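Local coordinates for protein O-methyltransferase, SAM-dependent (Legionella pneumophila subsp. pneumophila, PDB 3R3H) that probably transfers a methyl group from S-adenosylmethionine to an oxygen of its acceptor substrate, at residues L193-V196 and I197-D200; L21-P25 and A26-L30. One frame throughout, in Å; residues are numbered along the deposited sequence.

Contact 1: residues L193-V196 and I197-D200; sequences LNQV and IKND
I197 lies one helical turn beyond L193, and its side chain turns back over the carbonyl of that residue. CB stands 3.6 Å from L193 O. CG1, held anti to its own carbonyl carbon and beside the backbone N (chi1 -66°), comes to 3.3 Å from the same oxygen. The chain then runs on in extended form to CD1, which reaches CG of L193 at 4.0 Å, the two side chains crossing at a slant. L193 O is therefore flanked by hydrocarbon while it accepts from I197 N at 3.0 Å, in a nearly straight bond with an N-H...O angle of 161°. Y153 of helix 149-159 touches both side chains, and F215 of strand 214-219 touches I197 as well.

The pair thus packs helix 185-198 against helix 149-159 and strand 214-219 in the Rossmann-like alpha/beta fold of a class I methyltransferase, where this helix precedes the antiparallel strand pair 203-208 and 214-219. Q195 and K198 lie side by side and point the same way, with Q195 NE2 near K198 CD; K198 NZ has a long, weak ion pair with D18 of the second subunit. N194 ND2 hydrogen-bonds to I171 O of its own chain and to Y15 OH of the second subunit.

Helical geometry ends at N199, whose N gives a bond of 3.2 Å to Q195 O. Two residues on from the last helical one, D200 sets its CB against V196 O and sends OD2 to R202 in a salt bridge and to the hydroxyl of Y153.

Contact 2: residues L21-P25 and A26-L30; sequences LREHP and ALAAL
The carbonyl oxygen of H24 is gripped by two backbone N-H groups of the helix that follows. A28 N donates from within the carbonyl plane at 2.9 Å, with an N-H...O angle of 163°, while the bond from L27 N is strongly bent (119°) and weak. H24 is the N-cap of helix 25-32, and its imidazole does the capping: ND1 accepts from A26 N at 3.0 Å, the donor lying close to the ring plane, a role that implies ND1 is probably unprotonated. With CG anti to the backbone N (chi1 -179°), the ring turns its ND1 edge to A26, and P25 CD sits 3.2 Å above one of its faces, offset toward the rim. P25 is the first residue of the helix, and its carbonyl takes the N-H of A29.

E23, just before the cap, reaches along the first turn. Its extended chain crosses L27 at a slant, CG lying 3.8 Å from L27 CB, and brings the carboxylate alongside A28. The charge is met by R31 through OE1 and by the hydroxyl of Y73 through OE2. Together these tie the loop to its own helix and to helix 73-80, against which L27 packs through Y73, L76 and L80. L27 CD1 ends 4.2 Å from H24 CB.

In the fold
The contacts illustrate opposite ends of two different helices: contact 2 starts helix 25-32 with a side-chain cap, contact 1 finishes helix 185-198. They lie on opposite sides of the chain's centre, their centres about 35 Å apart and nearest atoms about 25 Å apart, and both are partly buried. Contact 1 sets aliphatic groups against helix 149-159 and strand 214-219; contact 2 instead rests on helices 73-80 and 102-107. Between its segments contact 1 has backbone hydrogen bonds alone, while contact 2 adds the imidazole cap; N194, D200 and E23 find their polar partners outside. Dimerisation still joins them: R22 of one subunit donates to I197 O and, weakly, to D200 O of the other.

Contact 1: residues L193-V196 and I197-D200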
# COMPACT_ATOMS: atom_id res chain seq x y z
N LEU A 193 14.53 -10.54 11.72
CA LEU A 193 14.50 -9.46 10.72
C LEU A 193 13.57 -8.33 11.11
O LEU A 193 13.87 -7.15 10.86
CB LEU A 193 14.08 -9.99 9.35
CG LEU A 193 14.02 -8.86 8.31
CD1 LEU A 193 15.43 -8.46 7.87
CD2 LEU A 193 13.20 -9.29 7.12
N ASN A 194 12.42 -8.68 11.69
CA ASN A 194 11.45 -7.68 12.12
C ASN A 194 12.07 -6.77 13.18
O ASN A 194 11.73 -5.59 13.27
CB ASN A 194 10.20 -8.37 12.67
CG ASN A 194 9.35 -8.97 11.57
OD1 ASN A 194 9.62 -8.76 10.38
ND2 ASN A 194 8.32 -9.72 11.95
N GLN A 195 13.00 -7.32 13.96
CA GLN A 195 13.70 -6.57 14.99
C GLN A 195 14.76 -5.66 14.35
O GLN A 195 14.92 -4.51 14.74
CB GLN A 195 14.36 -7.53 15.97
CG GLN A 195 14.10 -7.19 17.42
CD GLN A 195 12.62 -7.09 17.73
OE1 GLN A 195 11.85 -8.03 17.46
NE2 GLN A 195 12.21 -5.96 18.30
N VAL A 196 15.49 -6.18 13.37
CA VAL A 196 16.52 -5.40 12.70
C VAL A 196 15.91 -4.16 12.07
O VAL A 196 16.48 -3.07 12.14
CB VAL A 196 17.21 -6.19 11.57
CG1 VAL A 196 18.24 -5.30 10.88
CG2 VAL A 196 17.88 -7.43 12.13
N ILE A 197 14.75 -4.34 11.44
CA ILE A 197 14.05 -3.25 10.77
C ILE A 197 13.51 -2.24 11.76
O ILE A 197 13.63 -1.02 11.57
CB ILE A 197 12.90 -3.78 9.90
CG1 ILE A 197 13.46 -4.63 8.76
CG2 ILE A 197 12.08 -2.62 9.35
CD1 ILE A 197 12.38 -5.28 7.90
N LYS A 198 12.90 -2.75 12.83
CA LYS A 198 12.34 -1.90 13.88
C LYS A 198 13.36 -0.85 14.30
O LYS A 198 13.06 0.34 14.32
CB LYS A 198 11.98 -2.77 15.08
CG LYS A 198 11.46 -2.01 16.28
CD LYS A 198 11.24 -2.96 17.44
CE LYS A 198 10.88 -2.23 18.71
NZ LYS A 198 10.74 -3.19 19.84
N ASN A 199 14.56 -1.33 14.62
CA ASN A 199 15.68 -0.51 15.10
C ASN A 199 16.55 0.07 14.00
O ASN A 199 17.61 0.64 14.29
CB ASN A 199 16.57 -1.36 16.00
CG ASN A 199 15.78 -2.09 17.07
OD1 ASN A 199 16.15 -3.20 17.50
ND2 ASN A 199 14.69 -1.47 17.52
N ASP A 200 16.13 -0.09 12.75
CA ASP A 200 16.91 0.42 11.63
C ASP A 200 16.63 1.90 11.41
O ASP A 200 15.48 2.30 11.22
CB ASP A 200 16.58 -0.34 10.35
CG ASP A 200 17.62 -0.13 9.27
OD1 ASP A 200 18.11 1.01 9.09
OD2 ASP A 200 17.96 -1.12 8.59

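Contact 2: residues L21-P25 and A26-L30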
# COMPACT_ATOMS: atom_id res chain seq x y z
N LEU A 21 -10.07 -6.28 -8.99
CA LEU A 21 -9.19 -7.13 -9.80
C LEU A 21 -9.39 -6.87 -11.28
O LEU A 21 -10.47 -7.11 -11.82
CB LEU A 21 -9.43 -8.61 -9.52
CG LEU A 21 -8.21 -9.55 -9.50
CD1 LEU A 21 -8.70 -10.96 -9.78
CD2 LEU A 21 -7.16 -9.15 -10.52
N ARG A 22 -8.34 -6.37 -11.91
CA ARG A 22 -8.36 -6.09 -13.33
C ARG A 22 -7.18 -6.89 -13.88
O ARG A 22 -6.16 -6.35 -14.32
CB ARG A 22 -8.23 -4.57 -13.58
CG ARG A 22 -9.60 -3.87 -13.58
CD ARG A 22 -9.65 -2.52 -12.84
NE ARG A 22 -9.17 -1.40 -13.64
CZ ARG A 22 -9.81 -0.24 -13.76
NH1 ARG A 22 -10.96 -0.05 -13.14
NH2 ARG A 22 -9.30 0.73 -14.52
N GLU A 23 -7.36 -8.21 -13.83
CA GLU A 23 -6.37 -9.20 -14.24
C GLU A 23 -6.25 -9.44 -15.74
O GLU A 23 -7.24 -9.57 -16.45
CB GLU A 23 -6.69 -10.51 -13.53
CG GLU A 23 -5.62 -11.54 -13.57
CD GLU A 23 -5.97 -12.70 -12.68
OE1 GLU A 23 -7.08 -13.24 -12.83
OE2 GLU A 23 -5.14 -13.08 -11.83
N HIS A 24 -5.01 -9.51 -16.21
CA HIS A 24 -4.74 -9.75 -17.62
C HIS A 24 -4.90 -11.25 -17.90
O HIS A 24 -4.46 -12.09 -17.11
CB HIS A 24 -3.33 -9.29 -17.94
CG HIS A 24 -2.94 -9.45 -19.37
ND1 HIS A 24 -2.72 -10.69 -19.95
CD2 HIS A 24 -2.69 -8.54 -20.33
CE1 HIS A 24 -2.36 -10.52 -21.20
NE2 HIS A 24 -2.33 -9.22 -21.46
N PRO A 25 -5.55 -11.60 -19.03
CA PRO A 25 -5.79 -12.99 -19.44
C PRO A 25 -4.67 -14.00 -19.25
O PRO A 25 -4.90 -15.11 -18.75
CB PRO A 25 -6.22 -12.86 -20.90
CG PRO A 25 -5.79 -11.46 -21.31
CD PRO A 25 -6.03 -10.67 -20.07
N ALA A 26 -3.46 -13.63 -19.67
CA ALA A 26 -2.30 -14.51 -19.53
C ALA A 26 -2.04 -14.75 -18.05
O ALA A 26 -1.66 -15.85 -17.65
CB ALA A 26 -1.09 -13.87 -20.18
N LEU A 27 -2.26 -13.72 -17.23
CA LEU A 27 -2.09 -13.84 -15.78
C LEU A 27 -3.11 -14.83 -15.24
O LEU A 27 -2.76 -15.85 -14.65
CB LEU A 27 -2.31 -12.49 -15.10
CG LEU A 27 -1.16 -11.51 -14.96
CD1 LEU A 27 -1.65 -10.27 -14.23
CD2 LEU A 27 -0.03 -12.18 -14.20
N ALA A 28 -4.38 -14.51 -15.46
CA ALA A 28 -5.48 -15.34 -14.99
C ALA A 28 -5.26 -16.79 -15.43
O ALA A 28 -5.51 -17.73 -14.66
CB ALA A 28 -6.79 -14.80 -15.55
N ALA A 29 -4.79 -16.95 -16.66
CA ALA A 29 -4.52 -18.26 -17.25
C ALA A 29 -3.36 -18.95 -16.56
O ALA A 29 -3.43 -20.15 -16.25
CB ALA A 29 -4.23 -18.10 -18.74
N LEU A 30 -2.28 -18.21 -16.33
CA LEU A 30 -1.11 -18.76 -15.66
C LEU A 30 -1.60 -19.23 -14.29
O LEU A 30 -1.32 -20.35 -13.86
CB LEU A 30 -0.02 -17.69 -15.51
CG LEU A 30 1.43 -18.13 -15.19
CD1 LEU A 30 2.39 -16.96 -15.40
CD2 LEU A 30 1.52 -18.66 -13.77